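Local coordinates for protein afamin (Homo sapiens, PDB 6FAK) that carries hydrophobic molecules in body fluids, binding vitamin E and keeping lipidated Wnt proteins soluble and active, at residues 31-36 with 72-77; 66-71 with 99-104; 81-84 with 88-91. One frame throughout, in Å; residues are numbered along the deposited sequence.

All three contacts lie in the first albumin repeat. Interactions 1 and 2 share helix 69-78 and have centres about 10 Å apart; Tyr33 OH and Asn70 ND2, 2.9 Å from each other, probably form a hydrogen bond between them, and Glu75 OE1 makes a salt bridge to Arg100 NH2. Interaction 3, centred about 10 Å from interaction 1, continues its apolar core: Ile77 CG2 approaches Phe89 CZ to 3.5 Å. Interactions 1 and 2 both reach Glu250, which falls within the 194-298 region of the hydrophobic-ligand pocket, whereas interaction 3 bears a glycan at Asn88.

Interaction 1: 31-36 with 72-77; sequences AQYVQE and VLQEKI
Tyr33, the last residue of helix 22-33, lays one face of its ring under the amide nitrogen of Gln74 on helix 69-78. This is the close part of the contact: Gln74 NE2 comes within 3.5 Å of Tyr33 CZ, offset toward the rim of the ring. The amide plane stands nearly upright on the ring, the two being 85° apart, so the nitrogen end of the amide meets the pi face instead of stacking flat on it. Gln74 can reach this far because its chain is extended beyond CG, which brings its end nearer the partner than its CB direction would suggest. A glutamine suits the place, long enough to span the gap and polar enough to sit beside a phenol.

At the phenol end a water replaces direct bonding. It donates to Tyr33 OH at 3.0 Å and accepts from Gln74 NE2 at 3.0 Å, joining two groups that do not bond to each other. The hydroxyl is gripped further by Asn70 ND2 and by the carbonyl oxygen of Glu250, and Lys108 adds a cation-pi contact to the ring.

Packing is looser along the aliphatic side. Leu73 CD2 stays 4.2 Å from Tyr33 CD2, approaching at a slant. Val34, which leaves helical geometry just after the helix, touches Ile77 only through CG2 to CG2 at 4.4 Å. These branched residues belong to the interior, where Leu45 of helix 39-58 also covers Leu73 and Ile77. A helix end packed against the flank of another helix, with apolar side chains inside and a bridging water at the polar margin, fits the all-helical albumin fold.

Interaction 2: 66-71 with 99-104; sequences SKLPNN and QRRLCF
Leu68 sets its CD2 methyl squarely over the guanidinium of Arg101, 3.2 Å from Arg101 NE and over the centre of the flat group. The leucine reaches it with CG anti to the backbone N (chi1 -167°), and an aliphatic branch suits a face that offers no N-H to bond. Beside it, Asn71 OD1 lies 3.1 Å from Arg101 CD, a methylene probably polarised by the neighbouring charge; amide and guanidinium planes are 74° apart. The arginine chain bends at chi3 (53°), turning its end across the leucine.

Two waters form the next shell. One accepts hydrogen bonds from Asn71 ND2 at 3.1 Å and, at the guanidinium edge, from Arg101 NH2 at 3.0 Å. The other donates to Asn71 O and accepts from Arg100 NH2, joining backbone to side chain. Farther out, Glu250 fixes the arginine through a salt bridge from OE1 to NH1, while its OE2 accepts from Asn70 ND2. Leu68 is the N-cap residue of helix 69-78, so this contact holds the start of that helix against helix 97-106, with Pro69 resting on helix 253-268 alongside.

Interaction 3: 81-84 with 88-91; sequences EGLP and NFSH. With NAG (2-acetamido-2-deoxy-beta-D-glucopyranose), chain C.
Pro84 meets the face of Phe89 with its alpha carbon: CA sits 3.6 Å from the ring centroid and 11° off the ring normal, an almost vertical CH-pi contact. It belongs to a helix end consistent with a Schellman motif. The amide of Phe89 donates to Pro84 O at 2.8 Å, a bond that spans six residues and is fairly straight (158° at the hydrogen), and the intervening Asn88 has the positive phi expected of the residue before the donor. Asparagine tolerates that left-handed conformation better than most residues.

The apolar pair at the two ends of the turn is then brought together. Phe89 CG lies between the backbone N and the carbonyl carbon (chi1 67°), which folds the ring back over the proline. Pro84 CG adds a contact of 3.8 Å to Phe89 CE1, while Leu83 CD2 meets the ring edge in plane, 3.9 Å from Phe89 CZ. Proline suits the first turn of helix 83-86, where no helical acceptor awaits its nitrogen. With Ile77 and Val34 also against the ring, an alanine in place of Phe89 would probably open a gap over Pro84 CA and leave Leu83 without its aromatic neighbour.

Phe89 is at the same time the N-cap residue of helix 90-93, so one short turn ends one helix and starts the next. It is also the middle of the Asn88-Phe89-Ser90 glycosylation sequon: the bond from CA to CB of Asn88 points away from the 81-84 segment, and Asn88 ND2 is joined covalently to C1 of the N-acetylglucosamine at 1.5 Å.

Interaction 1: 31-36 with 72-77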
loop_
_atom_site.group_PDB
_atom_site.type_symbol
_atom_site.label_atom_id
_atom_site.label_comp_id
_atom_site.label_asym_id
_atom_site.label_seq_id
_atom_site.Cartn_x
_atom_site.Cartn_y
_atom_site.Cartn_z
ATOM N N ALA A 31 -3.239 -13.036 -14.200
ATOM C CA ALA A 31 -1.929 -13.018 -13.522
ATOM C C ALA A 31 -2.043 -12.727 -12.054
ATOM O O ALA A 31 -1.287 -13.290 -11.248
ATOM C CB ALA A 31 -0.980 -12.030 -14.206
ATOM N N GLN A 32 -2.986 -11.853 -11.672
ATOM C CA GLN A 32 -3.189 -11.554 -10.238
ATOM C C GLN A 32 -3.879 -12.705 -9.487
ATOM O O GLN A 32 -3.491 -13.007 -8.372
ATOM C CB GLN A 32 -3.995 -10.256 -10.036
ATOM C CG GLN A 32 -3.281 -9.022 -10.548
ATOM C CD GLN A 32 -4.000 -7.740 -10.184
ATOM O OE1 GLN A 32 -5.229 -7.640 -10.368
ATOM N NE2 GLN A 32 -3.227 -6.731 -9.722
ATOM N N TYR A 33 -4.929 -13.287 -10.080
ATOM C CA TYR A 33 -5.623 -14.393 -9.475
ATOM C C TYR A 33 -4.813 -15.692 -9.401
ATOM O O TYR A 33 -4.923 -16.451 -8.431
ATOM C CB TYR A 33 -6.971 -14.620 -10.178
ATOM C CG TYR A 33 -8.064 -13.651 -9.700
ATOM C CD1 TYR A 33 -8.393 -13.538 -8.344
ATOM C CD2 TYR A 33 -8.794 -12.912 -10.593
ATOM C CE1 TYR A 33 -9.406 -12.692 -7.916
ATOM C CE2 TYR A 33 -9.807 -12.047 -10.174
ATOM C CZ TYR A 33 -10.100 -11.955 -8.849
ATOM O OH TYR A 33 -11.114 -11.114 -8.442
ATOM N N VAL A 34 -4.022 -15.960 -10.436
ATOM C CA VAL A 34 -3.312 -17.248 -10.590
ATOM C C VAL A 34 -1.872 -16.883 -10.916
ATOM O O VAL A 34 -1.436 -16.820 -12.091
ATOM C CB VAL A 34 -3.942 -18.163 -11.680
ATOM C CG1 VAL A 34 -3.314 -19.550 -11.607
ATOM C CG2 VAL A 34 -5.454 -18.302 -11.514
ATOM N N GLN A 35 -1.164 -16.538 -9.862
ATOM C CA GLN A 35 0.145 -15.937 -9.993
ATOM C C GLN A 35 1.207 -16.940 -10.472
ATOM O O GLN A 35 2.281 -16.527 -10.872
ATOM C CB GLN A 35 0.570 -15.332 -8.638
ATOM C CG GLN A 35 -0.254 -14.112 -8.245
ATOM C CD GLN A 35 -0.173 -13.879 -6.792
ATOM O OE1 GLN A 35 -0.943 -14.464 -6.063
ATOM N NE2 GLN A 35 0.807 -13.076 -6.346
ATOM N N GLU A 36 0.895 -18.232 -10.381
ATOM C CA GLU A 36 1.752 -19.325 -10.905
ATOM C C GLU A 36 1.538 -19.594 -12.385
ATOM O O GLU A 36 2.362 -20.297 -13.001
ATOM C CB GLU A 36 1.511 -20.659 -10.148
ATOM C CG GLU A 36 1.578 -20.553 -8.637
ATOM C CD GLU A 36 0.256 -20.022 -7.956
ATOM O OE1 GLU A 36 -0.724 -19.621 -8.675
ATOM O OE2 GLU A 36 0.211 -20.005 -6.679
ATOM N N VAL A 72 -17.687 -14.189 -15.359
ATOM C CA VAL A 72 -17.320 -14.637 -16.715
ATOM C C VAL A 72 -15.864 -15.084 -16.793
ATOM O O VAL A 72 -15.585 -16.181 -17.239
ATOM C CB VAL A 72 -17.589 -13.549 -17.801
ATOM C CG1 VAL A 72 -17.139 -14.037 -19.176
ATOM C CG2 VAL A 72 -19.097 -13.201 -17.846
ATOM N N LEU A 73 -14.949 -14.227 -16.338
ATOM C CA LEU A 73 -13.501 -14.515 -16.336
ATOM C C LEU A 73 -13.165 -15.768 -15.571
ATOM O O LEU A 73 -12.393 -16.607 -16.044
ATOM C CB LEU A 73 -12.761 -13.359 -15.690
ATOM C CG LEU A 73 -11.224 -13.505 -15.635
ATOM C CD1 LEU A 73 -10.640 -12.787 -16.854
ATOM C CD2 LEU A 73 -10.721 -12.956 -14.305
ATOM N N GLN A 74 -13.745 -15.907 -14.379
ATOM C CA GLN A 74 -13.458 -17.044 -13.506
ATOM C C GLN A 74 -14.037 -18.339 -14.082
ATOM O O GLN A 74 -13.425 -19.408 -13.961
ATOM C CB GLN A 74 -13.927 -16.766 -12.064
ATOM C CG GLN A 74 -13.029 -15.701 -11.414
ATOM C CD GLN A 74 -13.478 -15.181 -10.060
ATOM O OE1 GLN A 74 -14.454 -15.687 -9.465
ATOM N NE2 GLN A 74 -12.678 -14.227 -9.503
ATOM N N GLU A 75 -15.198 -18.247 -14.744
ATOM C CA GLU A 75 -15.722 -19.400 -15.475
ATOM C C GLU A 75 -14.740 -19.872 -16.542
ATOM O O GLU A 75 -14.445 -21.072 -16.633
ATOM C CB GLU A 75 -17.077 -19.055 -16.106
ATOM C CG GLU A 75 -17.646 -20.167 -16.953
ATOM C CD GLU A 75 -18.200 -21.333 -16.134
ATOM O OE1 GLU A 75 -18.317 -21.218 -14.871
ATOM O OE2 GLU A 75 -18.556 -22.361 -16.779
ATOM N N LYS A 76 -14.199 -18.927 -17.333
ATOM C CA LYS A 76 -13.262 -19.291 -18.399
ATOM C C LYS A 76 -11.946 -19.850 -17.889
ATOM O O LYS A 76 -11.359 -20.718 -18.508
ATOM C CB LYS A 76 -12.952 -18.093 -19.294
ATOM C CG LYS A 76 -14.143 -17.498 -20.049
ATOM C CD LYS A 76 -14.959 -18.554 -20.784
ATOM C CE LYS A 76 -16.062 -17.960 -21.670
ATOM N NZ LYS A 76 -16.727 -19.058 -22.440
ATOM N N ILE A 77 -11.432 -19.301 -16.803
ATOM C CA ILE A 77 -10.226 -19.849 -16.171
ATOM C C ILE A 77 -10.480 -21.283 -15.669
ATOM O O ILE A 77 -9.669 -22.181 -15.908
ATOM C CB ILE A 77 -9.776 -18.950 -14.988
ATOM C CG1 ILE A 77 -9.174 -17.656 -15.523
ATOM C CG2 ILE A 77 -8.780 -19.653 -14.073
ATOM C CD1 ILE A 77 -8.982 -16.609 -14.449
HETATM O O HOH W 1 -13.209 -12.667 -7.042
#

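Interaction 2: 66-71 with 99-104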
loop_
_atom_site.group_PDB
_atom_site.type_symbol
_atom_site.label_atom_id
_atom_site.label_comp_id
_atom_site.label_asym_id
_atom_site.label_seq_id
_atom_site.Cartn_x
_atom_site.Cartn_y
_atom_site.Cartn_z
ATOM N N SER A 66 -24.870 -10.009 -19.565
ATOM C CA SER A 66 -25.180 -9.137 -18.417
ATOM C C SER A 66 -24.695 -9.711 -17.059
ATOM O O SER A 66 -24.982 -9.119 -16.009
ATOM C CB SER A 66 -26.693 -8.817 -18.384
ATOM O OG SER A 66 -26.938 -7.408 -18.367
ATOM N N LYS A 67 -23.942 -10.821 -17.082
ATOM C CA LYS A 67 -23.320 -11.398 -15.867
ATOM C C LYS A 67 -22.250 -10.467 -15.278
ATOM O O LYS A 67 -21.748 -9.580 -15.962
ATOM C CB LYS A 67 -22.693 -12.774 -16.152
ATOM C CG LYS A 67 -23.685 -13.930 -16.248
ATOM C CD LYS A 67 -22.985 -15.224 -16.664
ATOM C CE LYS A 67 -23.642 -16.491 -16.128
ATOM N NZ LYS A 67 -25.125 -16.458 -16.061
ATOM N N LEU A 68 -21.917 -10.673 -14.003
ATOM C CA LEU A 68 -20.798 -9.968 -13.378
ATOM C C LEU A 68 -19.507 -10.321 -14.170
ATOM O O LEU A 68 -19.354 -11.471 -14.643
ATOM C CB LEU A 68 -20.690 -10.354 -11.912
ATOM C CG LEU A 68 -19.792 -9.530 -10.977
ATOM C CD1 LEU A 68 -20.332 -8.127 -10.662
ATOM C CD2 LEU A 68 -19.604 -10.313 -9.683
ATOM N N PRO A 69 -18.619 -9.322 -14.401
ATOM C CA PRO A 69 -17.448 -9.591 -15.273
ATOM C C PRO A 69 -16.547 -10.683 -14.726
ATOM O O PRO A 69 -16.095 -11.538 -15.448
ATOM C CB PRO A 69 -16.704 -8.245 -15.309
ATOM C CG PRO A 69 -17.705 -7.225 -14.851
ATOM C CD PRO A 69 -18.600 -7.941 -13.876
ATOM N N ASN A 70 -16.330 -10.636 -13.433
ATOM C CA ASN A 70 -15.528 -11.623 -12.745
ATOM C C ASN A 70 -16.089 -13.034 -12.870
ATOM O O ASN A 70 -15.328 -13.978 -13.034
ATOM C CB ASN A 70 -15.406 -11.292 -11.245
ATOM C CG ASN A 70 -13.998 -11.128 -10.829
ATOM O OD1 ASN A 70 -13.096 -11.153 -11.699
ATOM N ND2 ASN A 70 -13.768 -10.930 -9.518
ATOM N N ASN A 71 -17.414 -13.158 -12.787
ATOM C CA ASN A 71 -18.050 -14.466 -12.961
ATOM C C ASN A 71 -17.765 -15.042 -14.344
ATOM O O ASN A 71 -17.514 -16.251 -14.457
ATOM C CB ASN A 71 -19.562 -14.452 -12.616
ATOM C CG ASN A 71 -19.823 -14.427 -11.098
ATOM O OD1 ASN A 71 -18.966 -14.847 -10.295
ATOM N ND2 ASN A 71 -21.022 -13.943 -10.694
ATOM N N GLN A 99 -19.330 -17.485 -3.744
ATOM C CA GLN A 99 -18.373 -18.349 -3.036
ATOM C C GLN A 99 -17.088 -18.571 -3.876
ATOM O O GLN A 99 -15.976 -18.538 -3.334
ATOM C CB GLN A 99 -19.028 -19.671 -2.633
ATOM C CG GLN A 99 -20.242 -19.442 -1.719
ATOM C CD GLN A 99 -20.789 -20.716 -1.094
ATOM O OE1 GLN A 99 -20.718 -21.807 -1.677
ATOM N NE2 GLN A 99 -21.374 -20.575 0.093
ATOM N N ARG A 100 -17.258 -18.679 -5.195
ATOM C CA ARG A 100 -16.126 -18.823 -6.093
ATOM C C ARG A 100 -15.320 -17.514 -6.134
ATOM O O ARG A 100 -14.101 -17.563 -6.125
ATOM C CB ARG A 100 -16.569 -19.241 -7.505
ATOM C CG ARG A 100 -15.445 -19.322 -8.512
ATOM C CD ARG A 100 -15.931 -19.647 -9.920
ATOM N NE ARG A 100 -16.228 -21.078 -10.096
ATOM C CZ ARG A 100 -16.665 -21.639 -11.231
ATOM N NH1 ARG A 100 -16.897 -22.957 -11.280
ATOM N NH2 ARG A 100 -16.810 -20.908 -12.334
ATOM N N ARG A 101 -16.003 -16.382 -6.227
ATOM C CA ARG A 101 -15.347 -15.056 -6.194
ATOM C C ARG A 101 -14.502 -14.823 -4.933
ATOM O O ARG A 101 -13.382 -14.300 -4.997
ATOM C CB ARG A 101 -16.375 -13.952 -6.370
ATOM C CG ARG A 101 -16.933 -13.859 -7.778
ATOM C CD ARG A 101 -18.253 -13.075 -7.824
ATOM N NE ARG A 101 -18.107 -11.781 -7.202
ATOM C CZ ARG A 101 -19.065 -11.098 -6.564
ATOM N NH1 ARG A 101 -18.786 -9.923 -6.027
ATOM N NH2 ARG A 101 -20.308 -11.587 -6.471
ATOM N N LEU A 102 -15.029 -15.284 -3.815
ATOM C CA LEU A 102 -14.381 -15.154 -2.545
ATOM C C LEU A 102 -13.139 -16.058 -2.481
ATOM O O LEU A 102 -12.064 -15.605 -2.108
ATOM C CB LEU A 102 -15.380 -15.480 -1.390
ATOM C CG LEU A 102 -14.857 -15.345 0.049
ATOM C CD1 LEU A 102 -14.433 -13.926 0.351
ATOM C CD2 LEU A 102 -15.926 -15.762 1.069
ATOM N N CYS A 103 -13.308 -17.311 -2.900
ATOM C CA CYS A 103 -12.205 -18.240 -2.970
ATOM C C CYS A 103 -11.076 -17.701 -3.852
ATOM O O CYS A 103 -9.923 -17.801 -3.457
ATOM C CB CYS A 103 -12.700 -19.609 -3.493
ATOM S SG CYS A 103 -11.490 -20.913 -3.415
ATOM N N PHE A 104 -11.404 -17.135 -5.005
ATOM C CA PHE A 104 -10.406 -16.557 -5.926
ATOM C C PHE A 104 -9.614 -15.386 -5.279
ATOM O O PHE A 104 -8.387 -15.289 -5.413
ATOM C CB PHE A 104 -11.037 -16.141 -7.260
ATOM C CG PHE A 104 -10.926 -17.192 -8.318
ATOM C CD1 PHE A 104 -9.691 -17.488 -8.888
ATOM C CD2 PHE A 104 -12.016 -17.946 -8.695
ATOM C CE1 PHE A 104 -9.585 -18.480 -9.869
ATOM C CE2 PHE A 104 -11.920 -18.937 -9.677
ATOM C CZ PHE A 104 -10.710 -19.200 -10.277
HETATM O O HOH W 2 -17.632 -17.999 -12.472
HETATM O O HOH W 3 -21.985 -13.695 -7.739
#

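Interaction 3: 81-84 with 88-91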
loop_
_atom_site.group_PDB
_atom_site.type_symbol
_atom_site.label_atom_id
_atom_site.label_comp_id
_atom_site.label_asym_id
_atom_site.label_seq_id
_atom_site.Cartn_x
_atom_site.Cartn_y
_atom_site.Cartn_z
ATOM N N GLU A 81 -8.492 -26.996 -19.265
ATOM C CA GLU A 81 -8.326 -28.391 -18.841
ATOM C C GLU A 81 -7.076 -28.577 -18.038
ATOM O O GLU A 81 -5.996 -28.143 -18.439
ATOM C CB GLU A 81 -8.418 -29.377 -20.030
ATOM C CG GLU A 81 -7.314 -29.348 -21.066
ATOM C CD GLU A 81 -7.556 -30.363 -22.181
ATOM O OE1 GLU A 81 -8.592 -30.269 -22.891
ATOM O OE2 GLU A 81 -6.710 -31.253 -22.340
ATOM N N GLY A 82 -7.242 -29.130 -16.838
ATOM C CA GLY A 82 -6.110 -29.398 -15.939
ATOM C C GLY A 82 -5.487 -28.212 -15.211
ATOM O O GLY A 82 -4.628 -28.410 -14.338
ATOM N N LEU A 83 -5.945 -26.996 -15.520
ATOM C CA LEU A 83 -5.350 -25.770 -14.957
ATOM C C LEU A 83 -5.649 -25.580 -13.465
ATOM O O LEU A 83 -4.722 -25.278 -12.699
ATOM C CB LEU A 83 -5.780 -24.567 -15.797
ATOM C CG LEU A 83 -5.103 -23.227 -15.498
ATOM C CD1 LEU A 83 -3.798 -23.082 -16.270
ATOM C CD2 LEU A 83 -6.041 -22.096 -15.851
ATOM N N PRO A 84 -6.915 -25.775 -13.022
ATOM C CA PRO A 84 -7.180 -25.623 -11.568
ATOM C C PRO A 84 -6.352 -26.593 -10.726
ATOM O O PRO A 84 -5.775 -26.222 -9.697
ATOM C CB PRO A 84 -8.673 -25.917 -11.448
ATOM C CG PRO A 84 -9.206 -25.511 -12.762
ATOM C CD PRO A 84 -8.180 -25.968 -13.748
ATOM N N ASN A 88 -3.339 -25.543 -8.185
ATOM C CA ASN A 88 -3.903 -25.712 -6.847
ATOM C C ASN A 88 -5.029 -24.697 -6.566
ATOM O O ASN A 88 -5.067 -24.044 -5.518
ATOM C CB ASN A 88 -2.768 -25.686 -5.790
ATOM C CG ASN A 88 -3.189 -26.310 -4.449
ATOM O OD1 ASN A 88 -4.027 -25.731 -3.757
ATOM N ND2 ASN A 88 -2.634 -27.468 -4.051
ATOM N N PHE A 89 -5.932 -24.521 -7.522
ATOM C CA PHE A 89 -7.137 -23.698 -7.220
ATOM C C PHE A 89 -8.437 -24.427 -7.571
ATOM O O PHE A 89 -9.521 -23.794 -7.671
ATOM C CB PHE A 89 -7.028 -22.263 -7.816
ATOM C CG PHE A 89 -7.039 -22.189 -9.311
ATOM C CD1 PHE A 89 -8.253 -22.108 -10.022
ATOM C CD2 PHE A 89 -5.869 -22.204 -10.030
ATOM C CE1 PHE A 89 -8.279 -22.040 -11.419
ATOM C CE2 PHE A 89 -5.867 -22.130 -11.428
ATOM C CZ PHE A 89 -7.093 -22.057 -12.137
ATOM N N SER A 90 -8.372 -25.768 -7.650
ATOM C CA SER A 90 -9.565 -26.578 -7.942
ATOM C C SER A 90 -10.674 -26.369 -6.927
ATOM O O SER A 90 -11.853 -26.453 -7.270
ATOM C CB SER A 90 -9.216 -28.091 -8.021
ATOM O OG SER A 90 -8.878 -28.549 -6.736
ATOM N N HIS A 91 -10.298 -26.153 -5.663
ATOM C CA HIS A 91 -11.269 -25.856 -4.619
ATOM C C HIS A 91 -12.112 -24.576 -4.928
ATOM O O HIS A 91 -13.305 -24.507 -4.594
ATOM C CB HIS A 91 -10.576 -25.770 -3.252
ATOM C CG HIS A 91 -9.577 -24.663 -3.132
ATOM N ND1 HIS A 91 -8.355 -24.676 -3.781
ATOM C CD2 HIS A 91 -9.614 -23.502 -2.428
ATOM C CE1 HIS A 91 -7.686 -23.574 -3.477
ATOM N NE2 HIS A 91 -8.427 -22.845 -2.659
HETATM C C1 NAG C . -1.668 -28.503 -4.451
HETATM C C2 NAG C . -0.928 -28.830 -3.142
HETATM C C3 NAG C . -0.208 -30.176 -3.194
HETATM C C4 NAG C . -1.138 -31.253 -3.725
HETATM C C5 NAG C . -1.702 -30.821 -5.072
HETATM C C6 NAG C . -2.587 -31.907 -5.683
HETATM C C7 NAG C . -0.299 -26.767 -2.005
HETATM C C8 NAG C . 0.767 -25.735 -1.787
HETATM N N2 NAG C . 0.014 -27.765 -2.834
HETATM O O3 NAG C . 0.235 -30.536 -1.879
HETATM O O4 NAG C . -0.442 -32.499 -3.847
HETATM O O5 NAG C . -2.459 -29.620 -4.893
HETATM O O6 NAG C . -3.596 -32.308 -4.746
HETATM O O7 NAG C . -1.386 -26.693 -1.453
#